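Local coordinates for tight junction protein ZO-3 (Homo sapiens, PDB 3KFV), which serves as a scaffold linking tight junction membrane proteins such as claudins and occludin to the actin cytoskeleton, this chain being its SH3 and guanylate kinase-like part, at residues I7-E12 against D27-L32; P67-A72 against P132-V137; V137-A142 against P294-E299; Y219-F224 against L265-I270. All coordinates share one frame; numbering follows the deposited sequence.

Interaction 1. Residues I7-E12 against D27-L32; sequences IRTHFE and DVFHVL
Asp27 meets Thr9 where two neighbouring antiparallel strands of the SH3 domain's sheet, 5-9 and 28-33, come together after the loop that joins them. The O of Asp27 accepts from Thr9 N at 3.0 Å. Thr9 OG1 sits near Asp27 CB at 3.7 Å, while the carboxylate turns back along its own loop, where OD2 accepts from Thr24 N. Next comes Val28, a non-hydrogen-bonded partner of Arg8. Its CG2 touches the aliphatic stem of Arg8 at CG, 3.7 Å away; CG of Arg8 is anti to the backbone N (chi1 -150°), which lays it beside that methyl, and the chain then bends at chi3 and carries the guanidinium off to a salt bridge with Glu135 of the neighbouring strand. Phe29 faces Ile7 as a hydrogen-bonded pair, on the opposite side of the sheet from Arg8 and Val28. Phe29 N donates to Ile7 O at 2.7 Å, and Ile7 N donates to Phe29 O at 2.8 Å. On this face Ile7 CG2 rests 3.9 Å from Phe29 CB, and the methyl of Thr9 approaches the CD2-CE2 side of the Phe29 ring obliquely, so that two side chains of the first strand lean on one aromatic group. Further along, Val31 adds to this buried patch through its CG2 methyl, which lies 4.2 Å from Ile7 CB.

Interaction 2. Residues P67-A72 against P132-V137; sequences PNQSRA and PPYERV
Tyr134 opens strand 134-141 opposite the first turn of helix 69-82, its CA 6.9 Å from that of Gln69, while the CA atoms of Pro133 and Ala72 are 6.4 Å apart. With CG beside its own backbone N and anti to the carbonyl carbon (chi1 -81°), the phenol of Tyr134 reaches across to the helix start. There its OH donates to Pro67 O at 2.6 Å, from a position tilted 31° out of the carbonyl plane. One face of the ring takes the Ala72 methyl in a CH-pi contact, CB lying 3.7 Å from the Tyr134 ring centroid. The helix follows the last of the SH3 strands, 60-66, and strand 134-141 belongs to the same sheet as those strands, lying between 5-9 and 294-298 in the MAGUK manner. Asn68 is the N-cap: its OD1 accepts from Arg71 N at 2.9 Å. Gln69 slides past the tyrosine in the opposite direction, its amide plane nearly perpendicular to the ring and OE1 at the ring edge, 3.8 Å from Tyr134 CB. A leucine in place of Tyr134 would probably leave the Pro67 carbonyl without this donor and the Ala72 methyl without its aromatic face. Pro133 CB packs against Ala72 O.

Interaction 3. Residues V137-A142 against P294-E299; sequences VVLREA and PIWTAE
Val138 pairs with Thr297 and Arg140 with Ile295 in an antiparallel strand contact at the edge of the SH3 sheet, where 294-298, near the C terminus, is the outermost strand and 134-141 its neighbour. Such an arrangement is characteristic of MAGUK proteins, whose SH3 fold is completed by strands that flank the guanylate kinase-like domain. Both pairs are of the hydrogen-bonded type. Val138 N gives a straight bond to Thr297 O at 2.8 Å, while the return bond from Thr297 N is bent and weak; Arg140 N donates to Ile295 O at 3.0 Å and Ile295 N to Arg140 O.

On the face shared by Leu139 and Trp296, the leucine lies over the indole: CD2 stands 3.6 Å from the centroid of the Trp296 six-membered ring, 14° off its normal. Val137 CG2 meets the same ring obliquely, 3.6 Å from Trp296 CE3, and Tyr6 of strand 5-9 also reaches the indole. An alanine at Trp296 would probably open a gap where the indole face meets Leu139 CD2 and take away the surface against which Val137 CG2 rests. On the other face, Thr297 CG2 packs on Arg140 CG at 3.8 Å, and Arg140, bent at chi2, turns its NH1 back to its neighbour's carbonyl, Leu139 O. Glu299, extended, crosses Val138 CG1 with its CB, CG and CD, and its carboxylate forms a salt bridge with Arg136. The edge strand is thus held by main-chain bonds, one of them weak, with Leu139 and Val137 packed on the indole and, elsewhere, methyls set against the aliphatic parts of Arg140 and Glu299.

Interaction 4. Residues Y219-F224 against L265-I270; sequences YPIVVF and LFTATI
Ile221 touches Thr267 through its CG2 methyl, 3.6 Å from the threonine OG1, at the start of a parallel strand pair in the guanylate kinase-like domain. Strand 268-272 is the outermost strand on this side of the five-stranded parallel sheet, a core of the kind seen in P-loop NTPase relatives, and residues 221-224 run beside 268-270 with their axes 28° apart. Val222 N donates to Thr267 OG1 at 3.1 Å, a hydroxyl also hydrogen-bonded to Gln290 OE1 of helix 278-290. Val222 O accepts twice, from Thr267 N on a lone pair and from Ala268 N at 3.0 Å, while its CB lies against Leu265 O. Val223 follows on the opposite face to Phe224, with CG2 near Ala268 CB and CG1 4.1 Å from Ile270 CD1. Phe224 N then donates to Ala268 O at 2.8 Å, and Phe224 O accepts from Ile270 N. Phe224 CB lies over the centre of the Phe266 ring, a CH-pi contact 3.5 Å from the centroid, and CG, anti to the backbone N (chi1 176°), carries the Phe224 ring on to lie 10° from parallel, slid so that the rings barely overlap. The Thr267 hydroxyl, engaged by Val222 N and Gln290, and the doubly accepting Val222 carbonyl would probably limit movement where the strands begin to pair, beside an aromatic pair joined through Phe224 CB more than through ring overlap.

Overall arrangement
From the N terminus, interaction 1 comes first, closing the shortest of the loops, 10-27, between strands 5-9 and 28-33. Interaction 2 follows in series, bringing the start of helix 69-82 to strand 134-141 across a long connection that is partly unmodelled. The same strand runs on into interaction 3, which shares Val137 with interaction 2 and closes by far the longest loop, bringing the last strand, 294-298, back to the SH3 sheet. Interaction 4 lies wholly within that loop and ties two strands of the separate parallel sheet. None of the four cross. Tyr219 packs against Ile295 and Trp296, so interactions 3 and 4 meet where the two domains adjoin.

Interaction 1. Residues I7-E12 against D27-L32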
loop_
_atom_site.group_PDB
_atom_site.type_symbol
_atom_site.label_atom_id
_atom_site.label_comp_id
_atom_site.label_asym_id
_atom_site.label_seq_id
_atom_site.Cartn_x
_atom_site.Cartn_y
_atom_site.Cartn_z
ATOM N N ILE A 7 4.684 -9.999 14.587
ATOM C CA ILE A 7 5.852 -9.140 14.657
ATOM C C ILE A 7 6.053 -8.401 13.334
ATOM O O ILE A 7 5.814 -8.951 12.254
ATOM C CB ILE A 7 7.113 -9.959 15.018
ATOM C CG1 ILE A 7 7.969 -9.205 16.032
ATOM C CG2 ILE A 7 7.907 -10.316 13.779
ATOM C CD1 ILE A 7 7.361 -9.143 17.408
ATOM N N ARG A 8 6.464 -7.142 13.426
ATOM C CA ARG A 8 6.843 -6.391 12.239
ATOM C C ARG A 8 8.356 -6.131 12.261
ATOM O O ARG A 8 8.915 -5.743 13.288
ATOM C CB ARG A 8 6.050 -5.091 12.148
ATOM C CG ARG A 8 5.823 -4.628 10.727
ATOM C CD ARG A 8 4.762 -3.538 10.652
ATOM N NE ARG A 8 5.203 -2.251 11.190
ATOM C CZ ARG A 8 5.339 -1.148 10.462
ATOM N NH1 ARG A 8 5.070 -1.172 9.166
ATOM N NH2 ARG A 8 5.737 -0.018 11.027
ATOM N N THR A 9 9.017 -6.365 11.132
ATOM C CA THR A 9 10.471 -6.294 11.068
ATOM C C THR A 9 10.955 -4.929 10.568
ATOM O O THR A 9 10.438 -4.402 9.586
ATOM C CB THR A 9 11.034 -7.417 10.168
ATOM O OG1 THR A 9 10.546 -7.252 8.833
ATOM C CG2 THR A 9 10.598 -8.784 10.674
ATOM N N HIS A 10 11.948 -4.360 11.244
ATOM C CA HIS A 10 12.453 -3.036 10.890
ATOM C C HIS A 10 13.936 -3.034 10.518
ATOM O O HIS A 10 14.648 -2.042 10.704
ATOM C CB HIS A 10 12.159 -2.039 12.011
ATOM C CG HIS A 10 10.699 -1.784 12.204
ATOM N ND1 HIS A 10 9.994 -0.881 11.435
ATOM C CD2 HIS A 10 9.802 -2.336 13.055
ATOM C CE1 HIS A 10 8.729 -0.878 11.815
ATOM N NE2 HIS A 10 8.586 -1.750 12.796
ATOM N N PHE A 11 14.394 -4.159 9.988
ATOM C CA PHE A 11 15.714 -4.231 9.391
ATOM C C PHE A 11 15.695 -5.302 8.305
ATOM O O PHE A 11 14.762 -6.105 8.233
ATOM C CB PHE A 11 16.784 -4.516 10.452
ATOM C CG PHE A 11 16.578 -5.803 11.200
ATOM C CD1 PHE A 11 17.291 -6.945 10.854
ATOM C CD2 PHE A 11 15.678 -5.873 12.250
ATOM C CE1 PHE A 11 17.102 -8.136 11.536
ATOM C CE2 PHE A 11 15.487 -7.058 12.940
ATOM C CZ PHE A 11 16.200 -8.193 12.582
ATOM N N GLU A 12 16.715 -5.303 7.453
ATOM C CA GLU A 12 16.775 -6.249 6.349
ATOM C C GLU A 12 17.516 -7.531 6.741
ATOM O O GLU A 12 18.476 -7.498 7.513
ATOM C CB GLU A 12 17.423 -5.598 5.120
ATOM C CG GLU A 12 16.431 -4.996 4.114
ATOM C CD GLU A 12 15.614 -3.833 4.681
ATOM O OE1 GLU A 12 16.153 -3.051 5.495
ATOM O OE2 GLU A 12 14.430 -3.691 4.304
ATOM N N ASP A 27 7.753 -6.070 6.715
ATOM C CA ASP A 27 7.199 -7.416 6.674
ATOM C C ASP A 27 6.633 -7.802 8.032
ATOM O O ASP A 27 7.089 -7.319 9.064
ATOM C CB ASP A 27 8.255 -8.425 6.224
ATOM C CG ASP A 27 8.467 -8.413 4.714
ATOM O OD1 ASP A 27 7.467 -8.292 3.974
ATOM O OD2 ASP A 27 9.631 -8.530 4.269
ATOM N N VAL A 28 5.622 -8.664 8.024
ATOM C CA VAL A 28 4.960 -9.073 9.256
ATOM C C VAL A 28 4.998 -10.585 9.399
ATOM O O VAL A 28 4.807 -11.318 8.430
ATOM C CB VAL A 28 3.492 -8.579 9.314
ATOM C CG1 VAL A 28 2.802 -9.118 10.549
ATOM C CG2 VAL A 28 3.434 -7.056 9.305
ATOM N N PHE A 29 5.250 -11.052 10.613
ATOM C CA PHE A 29 5.323 -12.485 10.853
ATOM C C PHE A 29 4.416 -12.931 11.982
ATOM O O PHE A 29 4.418 -12.356 13.071
ATOM C CB PHE A 29 6.765 -12.910 11.144
ATOM C CG PHE A 29 7.664 -12.819 9.954
ATOM C CD1 PHE A 29 7.983 -13.952 9.226
ATOM C CD2 PHE A 29 8.174 -11.596 9.547
ATOM C CE1 PHE A 29 8.807 -13.867 8.119
ATOM C CE2 PHE A 29 8.996 -11.504 8.443
ATOM C CZ PHE A 29 9.313 -12.640 7.728
ATOM N N HIS A 30 3.635 -13.964 11.712
ATOM C CA HIS A 30 2.922 -14.643 12.767
ATOM C C HIS A 30 3.888 -15.624 13.406
ATOM O O HIS A 30 4.104 -16.719 12.886
ATOM C CB HIS A 30 1.707 -15.372 12.206
ATOM C CG HIS A 30 0.904 -16.085 13.246
ATOM N ND1 HIS A 30 0.200 -17.239 12.980
ATOM C CD2 HIS A 30 0.705 -15.814 14.557
ATOM C CE1 HIS A 30 -0.408 -17.644 14.081
ATOM N NE2 HIS A 30 -0.118 -16.797 15.052
ATOM N N VAL A 31 4.499 -15.210 14.514
ATOM C CA VAL A 31 5.436 -16.059 15.246
ATOM C C VAL A 31 4.676 -17.146 15.997
ATOM O O VAL A 31 4.022 -16.871 17.008
ATOM C CB VAL A 31 6.267 -15.243 16.246
ATOM C CG1 VAL A 31 7.222 -16.143 17.005
ATOM C CG2 VAL A 31 7.023 -14.160 15.521
ATOM N N LEU A 32 4.765 -18.373 15.495
ATOM C CA LEU A 32 3.988 -19.486 16.032
ATOM C C LEU A 32 4.457 -19.915 17.417
ATOM O O LEU A 32 3.640 -20.142 18.314
ATOM C CB LEU A 32 4.011 -20.674 15.070
ATOM C CG LEU A 32 3.420 -20.401 13.684
ATOM C CD1 LEU A 32 3.345 -21.680 12.858
ATOM C CD2 LEU A 32 2.050 -19.754 13.810
#

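Interaction 2. Residues P67-A72 against P132-V137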
loop_
_atom_site.group_PDB
_atom_site.type_symbol
_atom_site.label_atom_id
_atom_site.label_comp_id
_atom_site.label_asym_id
_atom_site.label_seq_id
_atom_site.Cartn_x
_atom_site.Cartn_y
_atom_site.Cartn_z
ATOM N N PRO A 67 15.200 -14.974 13.515
ATOM C CA PRO A 67 15.997 -14.646 14.701
ATOM C C PRO A 67 15.122 -14.236 15.880
ATOM O O PRO A 67 14.051 -13.650 15.687
ATOM C CB PRO A 67 16.836 -13.446 14.244
ATOM C CG PRO A 67 16.883 -13.545 12.770
ATOM C CD PRO A 67 15.574 -14.145 12.355
ATOM N N ASN A 68 15.575 -14.543 17.092
ATOM C CA ASN A 68 14.849 -14.118 18.273
ATOM C C ASN A 68 15.135 -12.653 18.559
ATOM O O ASN A 68 15.936 -12.032 17.868
ATOM C CB ASN A 68 15.146 -15.018 19.478
ATOM C CG ASN A 68 16.628 -15.109 19.808
ATOM O OD1 ASN A 68 17.384 -14.158 19.616
ATOM N ND2 ASN A 68 17.042 -16.257 20.336
ATOM N N GLN A 69 14.464 -12.103 19.566
ATOM C CA GLN A 69 14.532 -10.672 19.845
ATOM C C GLN A 69 15.967 -10.205 20.013
ATOM O O GLN A 69 16.353 -9.141 19.518
ATOM C CB GLN A 69 13.750 -10.338 21.111
ATOM C CG GLN A 69 13.752 -8.862 21.451
ATOM C CD GLN A 69 12.667 -8.107 20.710
ATOM O OE1 GLN A 69 11.595 -8.654 20.436
ATOM N NE2 GLN A 69 12.936 -6.844 20.380
ATOM N N SER A 70 16.749 -11.015 20.719
ATOM C CA SER A 70 18.115 -10.667 21.077
ATOM C C SER A 70 19.035 -10.669 19.855
ATOM O O SER A 70 19.759 -9.705 19.617
ATOM C CB SER A 70 18.627 -11.638 22.140
ATOM O OG SER A 70 19.784 -11.133 22.781
ATOM N N ARG A 71 19.002 -11.755 19.090
ATOM C CA ARG A 71 19.790 -11.848 17.869
ATOM C C ARG A 71 19.332 -10.779 16.886
ATOM O O ARG A 71 20.134 -10.223 16.134
ATOM C CB ARG A 71 19.668 -13.239 17.239
ATOM N N ALA A 72 18.035 -10.489 16.902
ATOM C CA ALA A 72 17.460 -9.493 16.008
ATOM C C ALA A 72 18.014 -8.105 16.296
ATOM O O ALA A 72 18.302 -7.340 15.379
ATOM C CB ALA A 72 15.943 -9.490 16.129
ATOM N N PRO A 132 11.614 -0.166 16.700
ATOM C CA PRO A 132 12.608 -1.149 17.138
ATOM C C PRO A 132 12.771 -2.226 16.068
ATOM O O PRO A 132 11.895 -2.364 15.211
ATOM C CB PRO A 132 11.969 -1.764 18.389
ATOM C CG PRO A 132 10.555 -1.174 18.488
ATOM C CD PRO A 132 10.268 -0.503 17.188
ATOM N N PRO A 133 13.882 -2.978 16.112
ATOM C CA PRO A 133 14.104 -4.080 15.169
ATOM C C PRO A 133 12.859 -4.954 15.037
ATOM O O PRO A 133 12.455 -5.289 13.922
ATOM C CB PRO A 133 15.238 -4.866 15.824
ATOM C CG PRO A 133 16.012 -3.828 16.568
ATOM C CD PRO A 133 15.009 -2.811 17.047
ATOM N N TYR A 134 12.266 -5.324 16.169
ATOM C CA TYR A 134 11.016 -6.070 16.168
ATOM C C TYR A 134 9.936 -5.241 16.834
ATOM O O TYR A 134 10.132 -4.706 17.935
ATOM C CB TYR A 134 11.150 -7.394 16.922
ATOM C CG TYR A 134 11.776 -8.524 16.138
ATOM C CD1 TYR A 134 12.023 -8.409 14.773
ATOM C CD2 TYR A 134 12.093 -9.725 16.764
ATOM C CE1 TYR A 134 12.591 -9.451 14.059
ATOM C CE2 TYR A 134 12.658 -10.770 16.059
ATOM C CZ TYR A 134 12.905 -10.630 14.710
ATOM O OH TYR A 134 13.461 -11.682 14.019
ATOM N N GLU A 135 8.787 -5.146 16.172
ATOM C CA GLU A 135 7.654 -4.406 16.703
ATOM C C GLU A 135 6.464 -5.339 16.793
ATOM O O GLU A 135 5.953 -5.797 15.775
ATOM C CB GLU A 135 7.320 -3.234 15.781
ATOM C CG GLU A 135 6.272 -2.288 16.310
ATOM C CD GLU A 135 5.648 -1.434 15.218
ATOM O OE1 GLU A 135 4.870 -0.506 15.549
ATOM O OE2 GLU A 135 5.924 -1.693 14.024
ATOM N N ARG A 136 6.025 -5.642 18.006
ATOM C CA ARG A 136 4.823 -6.450 18.165
ATOM C C ARG A 136 3.618 -5.676 17.647
ATOM O O ARG A 136 3.406 -4.522 18.022
ATOM C CB ARG A 136 4.627 -6.859 19.628
ATOM C CG ARG A 136 5.642 -7.887 20.122
ATOM C CD ARG A 136 5.256 -8.468 21.480
ATOM N NE ARG A 136 3.906 -9.030 21.478
ATOM C CZ ARG A 136 3.439 -9.878 22.390
ATOM N NH1 ARG A 136 4.214 -10.280 23.390
ATOM N NH2 ARG A 136 2.196 -10.332 22.295
ATOM N N VAL A 137 2.842 -6.307 16.769
ATOM C CA VAL A 137 1.667 -5.666 16.178
ATOM C C VAL A 137 0.406 -6.508 16.371
ATOM O O VAL A 137 0.476 -7.725 16.535
ATOM C CB VAL A 137 1.850 -5.395 14.651
ATOM C CG1 VAL A 137 2.883 -4.314 14.402
ATOM C CG2 VAL A 137 2.215 -6.669 13.916
#

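Interaction 3. Residues V137-A142 against P294-E299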
loop_
_atom_site.group_PDB
_atom_site.type_symbol
_atom_site.label_atom_id
_atom_site.label_comp_id
_atom_site.label_asym_id
_atom_site.label_seq_id
_atom_site.Cartn_x
_atom_site.Cartn_y
_atom_site.Cartn_z
ATOM N N VAL A 137 2.842 -6.307 16.769
ATOM C CA VAL A 137 1.667 -5.666 16.178
ATOM C C VAL A 137 0.406 -6.508 16.371
ATOM O O VAL A 137 0.476 -7.725 16.535
ATOM C CB VAL A 137 1.850 -5.395 14.651
ATOM C CG1 VAL A 137 2.883 -4.314 14.402
ATOM C CG2 VAL A 137 2.215 -6.669 13.916
ATOM N N VAL A 138 -0.748 -5.850 16.342
ATOM C CA VAL A 138 -2.036 -6.538 16.386
ATOM C C VAL A 138 -2.927 -5.996 15.272
ATOM O O VAL A 138 -2.636 -4.946 14.702
ATOM C CB VAL A 138 -2.755 -6.364 17.756
ATOM C CG1 VAL A 138 -2.086 -7.210 18.834
ATOM C CG2 VAL A 138 -2.812 -4.891 18.160
ATOM N N LEU A 139 -4.005 -6.716 14.960
ATOM C CA LEU A 139 -4.962 -6.274 13.946
ATOM C C LEU A 139 -6.142 -5.503 14.540
ATOM O O LEU A 139 -6.798 -5.966 15.471
ATOM C CB LEU A 139 -5.496 -7.466 13.151
ATOM C CG LEU A 139 -4.577 -8.098 12.106
ATOM C CD1 LEU A 139 -5.215 -9.359 11.546
ATOM C CD2 LEU A 139 -4.246 -7.113 10.991
ATOM N N ARG A 140 -6.409 -4.324 13.988
ATOM C CA ARG A 140 -7.577 -3.539 14.371
ATOM C C ARG A 140 -8.157 -2.844 13.149
ATOM O O ARG A 140 -7.466 -2.618 12.164
ATOM C CB ARG A 140 -7.216 -2.484 15.419
ATOM C CG ARG A 140 -6.721 -3.032 16.747
ATOM C CD ARG A 140 -7.826 -3.650 17.579
ATOM N NE ARG A 140 -7.406 -3.848 18.965
ATOM C CZ ARG A 140 -6.881 -4.974 19.447
ATOM N NH1 ARG A 140 -6.702 -6.025 18.655
ATOM N NH2 ARG A 140 -6.534 -5.047 20.729
ATOM N N GLU A 141 -9.435 -2.508 13.222
ATOM C CA GLU A 141 -10.068 -1.694 12.203
ATOM C C GLU A 141 -9.495 -0.292 12.353
ATOM O O GLU A 141 -9.290 0.174 13.470
ATOM C CB GLU A 141 -11.574 -1.682 12.440
ATOM C CG GLU A 141 -12.412 -1.289 11.250
ATOM C CD GLU A 141 -13.898 -1.417 11.543
ATOM O OE1 GLU A 141 -14.255 -2.172 12.482
ATOM O OE2 GLU A 141 -14.705 -0.767 10.839
ATOM N N ALA A 142 -9.218 0.373 11.241
ATOM C CA ALA A 142 -8.631 1.702 11.299
ATOM C C ALA A 142 -9.542 2.648 12.063
ATOM O O ALA A 142 -10.761 2.645 11.875
ATOM C CB ALA A 142 -8.364 2.234 9.908
ATOM N N PRO A 294 -9.582 -4.916 9.028
ATOM C CA PRO A 294 -8.582 -4.668 10.072
ATOM C C PRO A 294 -7.165 -4.541 9.508
ATOM O O PRO A 294 -6.732 -5.363 8.700
ATOM C CB PRO A 294 -8.682 -5.931 10.936
ATOM C CG PRO A 294 -9.158 -6.972 9.977
ATOM C CD PRO A 294 -10.196 -6.244 9.184
ATOM N N ILE A 295 -6.448 -3.515 9.943
ATOM C CA ILE A 295 -5.073 -3.310 9.522
ATOM C C ILE A 295 -4.105 -3.524 10.689
ATOM O O ILE A 295 -4.515 -3.547 11.854
ATOM C CB ILE A 295 -4.884 -1.893 8.953
ATOM C CG1 ILE A 295 -5.226 -0.841 10.011
ATOM C CG2 ILE A 295 -5.753 -1.701 7.733
ATOM C CD1 ILE A 295 -5.091 0.584 9.521
ATOM N N TRP A 296 -2.820 -3.676 10.371
ATOM C CA TRP A 296 -1.797 -3.843 11.394
ATOM C C TRP A 296 -1.653 -2.554 12.170
ATOM O O TRP A 296 -1.834 -1.468 11.618
ATOM C CB TRP A 296 -0.451 -4.218 10.769
ATOM C CG TRP A 296 -0.464 -5.547 10.115
ATOM C CD1 TRP A 296 -0.311 -5.813 8.788
ATOM C CD2 TRP A 296 -0.659 -6.806 10.759
ATOM N NE1 TRP A 296 -0.397 -7.166 8.563
ATOM C CE2 TRP A 296 -0.614 -7.796 9.761
ATOM C CE3 TRP A 296 -0.867 -7.193 12.083
ATOM C CZ2 TRP A 296 -0.765 -9.147 10.049
ATOM C CZ3 TRP A 296 -1.020 -8.529 12.363
ATOM C CH2 TRP A 296 -0.965 -9.491 11.355
ATOM N N THR A 297 -1.313 -2.680 13.449
ATOM C CA THR A 297 -1.147 -1.527 14.328
ATOM C C THR A 297 -0.353 -1.936 15.573
ATOM O O THR A 297 -0.444 -3.075 16.028
ATOM C CB THR A 297 -2.528 -0.917 14.709
ATOM O OG1 THR A 297 -2.380 0.033 15.773
ATOM C CG2 THR A 297 -3.491 -1.999 15.144
ATOM N N ALA A 298 0.430 -1.013 16.116
ATOM C CA ALA A 298 1.296 -1.322 17.253
ATOM C C ALA A 298 0.541 -1.872 18.464
ATOM O O ALA A 298 -0.432 -1.277 18.923
ATOM C CB ALA A 298 2.115 -0.097 17.651
ATOM N N GLU A 299 1.006 -3.010 18.974
ATOM C CA GLU A 299 0.418 -3.631 20.154
ATOM C C GLU A 299 1.015 -3.040 21.423
ATOM O O GLU A 299 0.414 -2.181 22.065
ATOM C CB GLU A 299 0.646 -5.144 20.129
ATOM C CG GLU A 299 0.227 -5.872 21.406
ATOM C CD GLU A 299 0.553 -7.363 21.369
ATOM O OE1 GLU A 299 -0.195 -8.156 21.993
ATOM O OE2 GLU A 299 1.555 -7.744 20.713
#

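Interaction 4. Residues Y219-F224 against L265-I270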
loop_
_atom_site.group_PDB
_atom_site.type_symbol
_atom_site.label_atom_id
_atom_site.label_comp_id
_atom_site.label_asym_id
_atom_site.label_seq_id
_atom_site.Cartn_x
_atom_site.Cartn_y
_atom_site.Cartn_z
ATOM N N TYR A 219 -1.494 2.653 5.577
ATOM C CA TYR A 219 -2.044 1.557 4.775
ATOM C C TYR A 219 -3.141 1.977 3.814
ATOM O O TYR A 219 -4.318 1.683 4.043
ATOM C CB TYR A 219 -2.545 0.419 5.668
ATOM C CG TYR A 219 -1.437 -0.299 6.392
ATOM C CD1 TYR A 219 -0.472 -1.022 5.692
ATOM C CD2 TYR A 219 -1.343 -0.248 7.772
ATOM C CE1 TYR A 219 0.544 -1.674 6.347
ATOM C CE2 TYR A 219 -0.326 -0.902 8.437
ATOM C CZ TYR A 219 0.612 -1.611 7.720
ATOM O OH TYR A 219 1.617 -2.259 8.399
ATOM N N PRO A 220 -2.754 2.636 2.713
ATOM C CA PRO A 220 -3.747 3.130 1.758
ATOM C C PRO A 220 -4.568 1.967 1.243
ATOM O O PRO A 220 -4.120 0.822 1.322
ATOM C CB PRO A 220 -2.898 3.683 0.607
ATOM C CG PRO A 220 -1.495 3.729 1.105
ATOM C CD PRO A 220 -1.382 2.716 2.187
ATOM N N ILE A 221 -5.760 2.251 0.737
ATOM C CA ILE A 221 -6.456 1.291 -0.097
ATOM C C ILE A 221 -5.934 1.534 -1.509
ATOM O O ILE A 221 -6.040 2.642 -2.030
ATOM C CB ILE A 221 -7.982 1.484 -0.034
ATOM C CG1 ILE A 221 -8.485 1.248 1.392
ATOM C CG2 ILE A 221 -8.683 0.560 -1.018
ATOM C CD1 ILE A 221 -9.926 1.659 1.613
ATOM N N VAL A 222 -5.333 0.518 -2.116
ATOM C CA VAL A 222 -4.734 0.692 -3.440
ATOM C C VAL A 222 -5.523 -0.021 -4.527
ATOM O O VAL A 222 -5.637 -1.243 -4.519
ATOM C CB VAL A 222 -3.282 0.203 -3.482
ATOM C CG1 VAL A 222 -2.707 0.439 -4.858
ATOM C CG2 VAL A 222 -2.464 0.923 -2.438
ATOM N N VAL A 223 -6.057 0.752 -5.467
ATOM C CA VAL A 223 -6.914 0.201 -6.508
ATOM C C VAL A 223 -6.333 0.424 -7.894
ATOM O O VAL A 223 -6.069 1.557 -8.285
ATOM C CB VAL A 223 -8.324 0.814 -6.445
ATOM C CG1 VAL A 223 -9.147 0.385 -7.657
ATOM C CG2 VAL A 223 -9.011 0.413 -5.143
ATOM N N PHE A 224 -6.141 -0.662 -8.635
ATOM C CA PHE A 224 -5.560 -0.590 -9.973
ATOM C C PHE A 224 -6.602 -0.935 -11.033
ATOM O O PHE A 224 -7.308 -1.937 -10.921
ATOM C CB PHE A 224 -4.347 -1.518 -10.082
ATOM C CG PHE A 224 -3.750 -1.576 -11.461
ATOM C CD1 PHE A 224 -2.829 -0.627 -11.877
ATOM C CD2 PHE A 224 -4.106 -2.580 -12.345
ATOM C CE1 PHE A 224 -2.282 -0.677 -13.143
ATOM C CE2 PHE A 224 -3.562 -2.630 -13.615
ATOM C CZ PHE A 224 -2.650 -1.675 -14.012
ATOM N N LEU A 265 1.547 -4.597 -4.586
ATOM C CA LEU A 265 1.087 -3.464 -3.793
ATOM C C LEU A 265 -0.411 -3.178 -3.939
ATOM O O LEU A 265 -0.940 -2.295 -3.271
ATOM C CB LEU A 265 1.881 -2.209 -4.163
ATOM C CG LEU A 265 3.375 -2.173 -3.841
ATOM C CD1 LEU A 265 4.021 -0.941 -4.474
ATOM C CD2 LEU A 265 3.598 -2.194 -2.338
ATOM N N PHE A 266 -1.088 -3.916 -4.814
ATOM C CA PHE A 266 -2.510 -3.689 -5.058
ATOM C C PHE A 266 -3.356 -4.341 -3.977
ATOM O O PHE A 266 -3.109 -5.488 -3.599
ATOM C CB PHE A 266 -2.944 -4.262 -6.413
ATOM C CG PHE A 266 -2.216 -3.685 -7.591
ATOM C CD1 PHE A 266 -1.416 -2.557 -7.454
ATOM C CD2 PHE A 266 -2.360 -4.252 -8.846
ATOM C CE1 PHE A 266 -0.750 -2.017 -8.544
ATOM C CE2 PHE A 266 -1.700 -3.716 -9.941
ATOM C CZ PHE A 266 -0.895 -2.593 -9.788
ATOM N N THR A 267 -4.362 -3.621 -3.488
ATOM C CA THR A 267 -5.352 -4.234 -2.606
ATOM C C THR A 267 -6.627 -4.538 -3.379
ATOM O O THR A 267 -7.502 -5.238 -2.877
ATOM C CB THR A 267 -5.668 -3.379 -1.350
ATOM O OG1 THR A 267 -6.536 -2.293 -1.700
ATOM C CG2 THR A 267 -4.382 -2.845 -0.714
ATOM N N ALA A 268 -6.719 -4.014 -4.601
ATOM C CA ALA A 268 -7.805 -4.369 -5.518
ATOM C C ALA A 268 -7.474 -4.023 -6.961
ATOM O O ALA A 268 -6.778 -3.049 -7.236
ATOM C CB ALA A 268 -9.100 -3.695 -5.112
ATOM N N THR A 269 -7.972 -4.835 -7.883
ATOM C CA THR A 269 -7.906 -4.504 -9.299
ATOM C C THR A 269 -9.333 -4.490 -9.831
ATOM O O THR A 269 -10.187 -5.214 -9.335
ATOM C CB THR A 269 -7.052 -5.513 -10.116
ATOM O OG1 THR A 269 -7.842 -6.665 -10.441
ATOM C CG2 THR A 269 -5.812 -5.944 -9.339
ATOM N N ILE A 270 -9.588 -3.656 -10.830
ATOM C CA ILE A 270 -10.918 -3.542 -11.413
ATOM C C ILE A 270 -10.791 -3.403 -12.916
ATOM O O ILE A 270 -10.092 -2.517 -13.399
ATOM C CB ILE A 270 -11.684 -2.317 -10.856
ATOM C CG1 ILE A 270 -11.976 -2.496 -9.363
ATOM C CG2 ILE A 270 -12.973 -2.087 -11.636
ATOM C CD1 ILE A 270 -12.686 -1.316 -8.731
#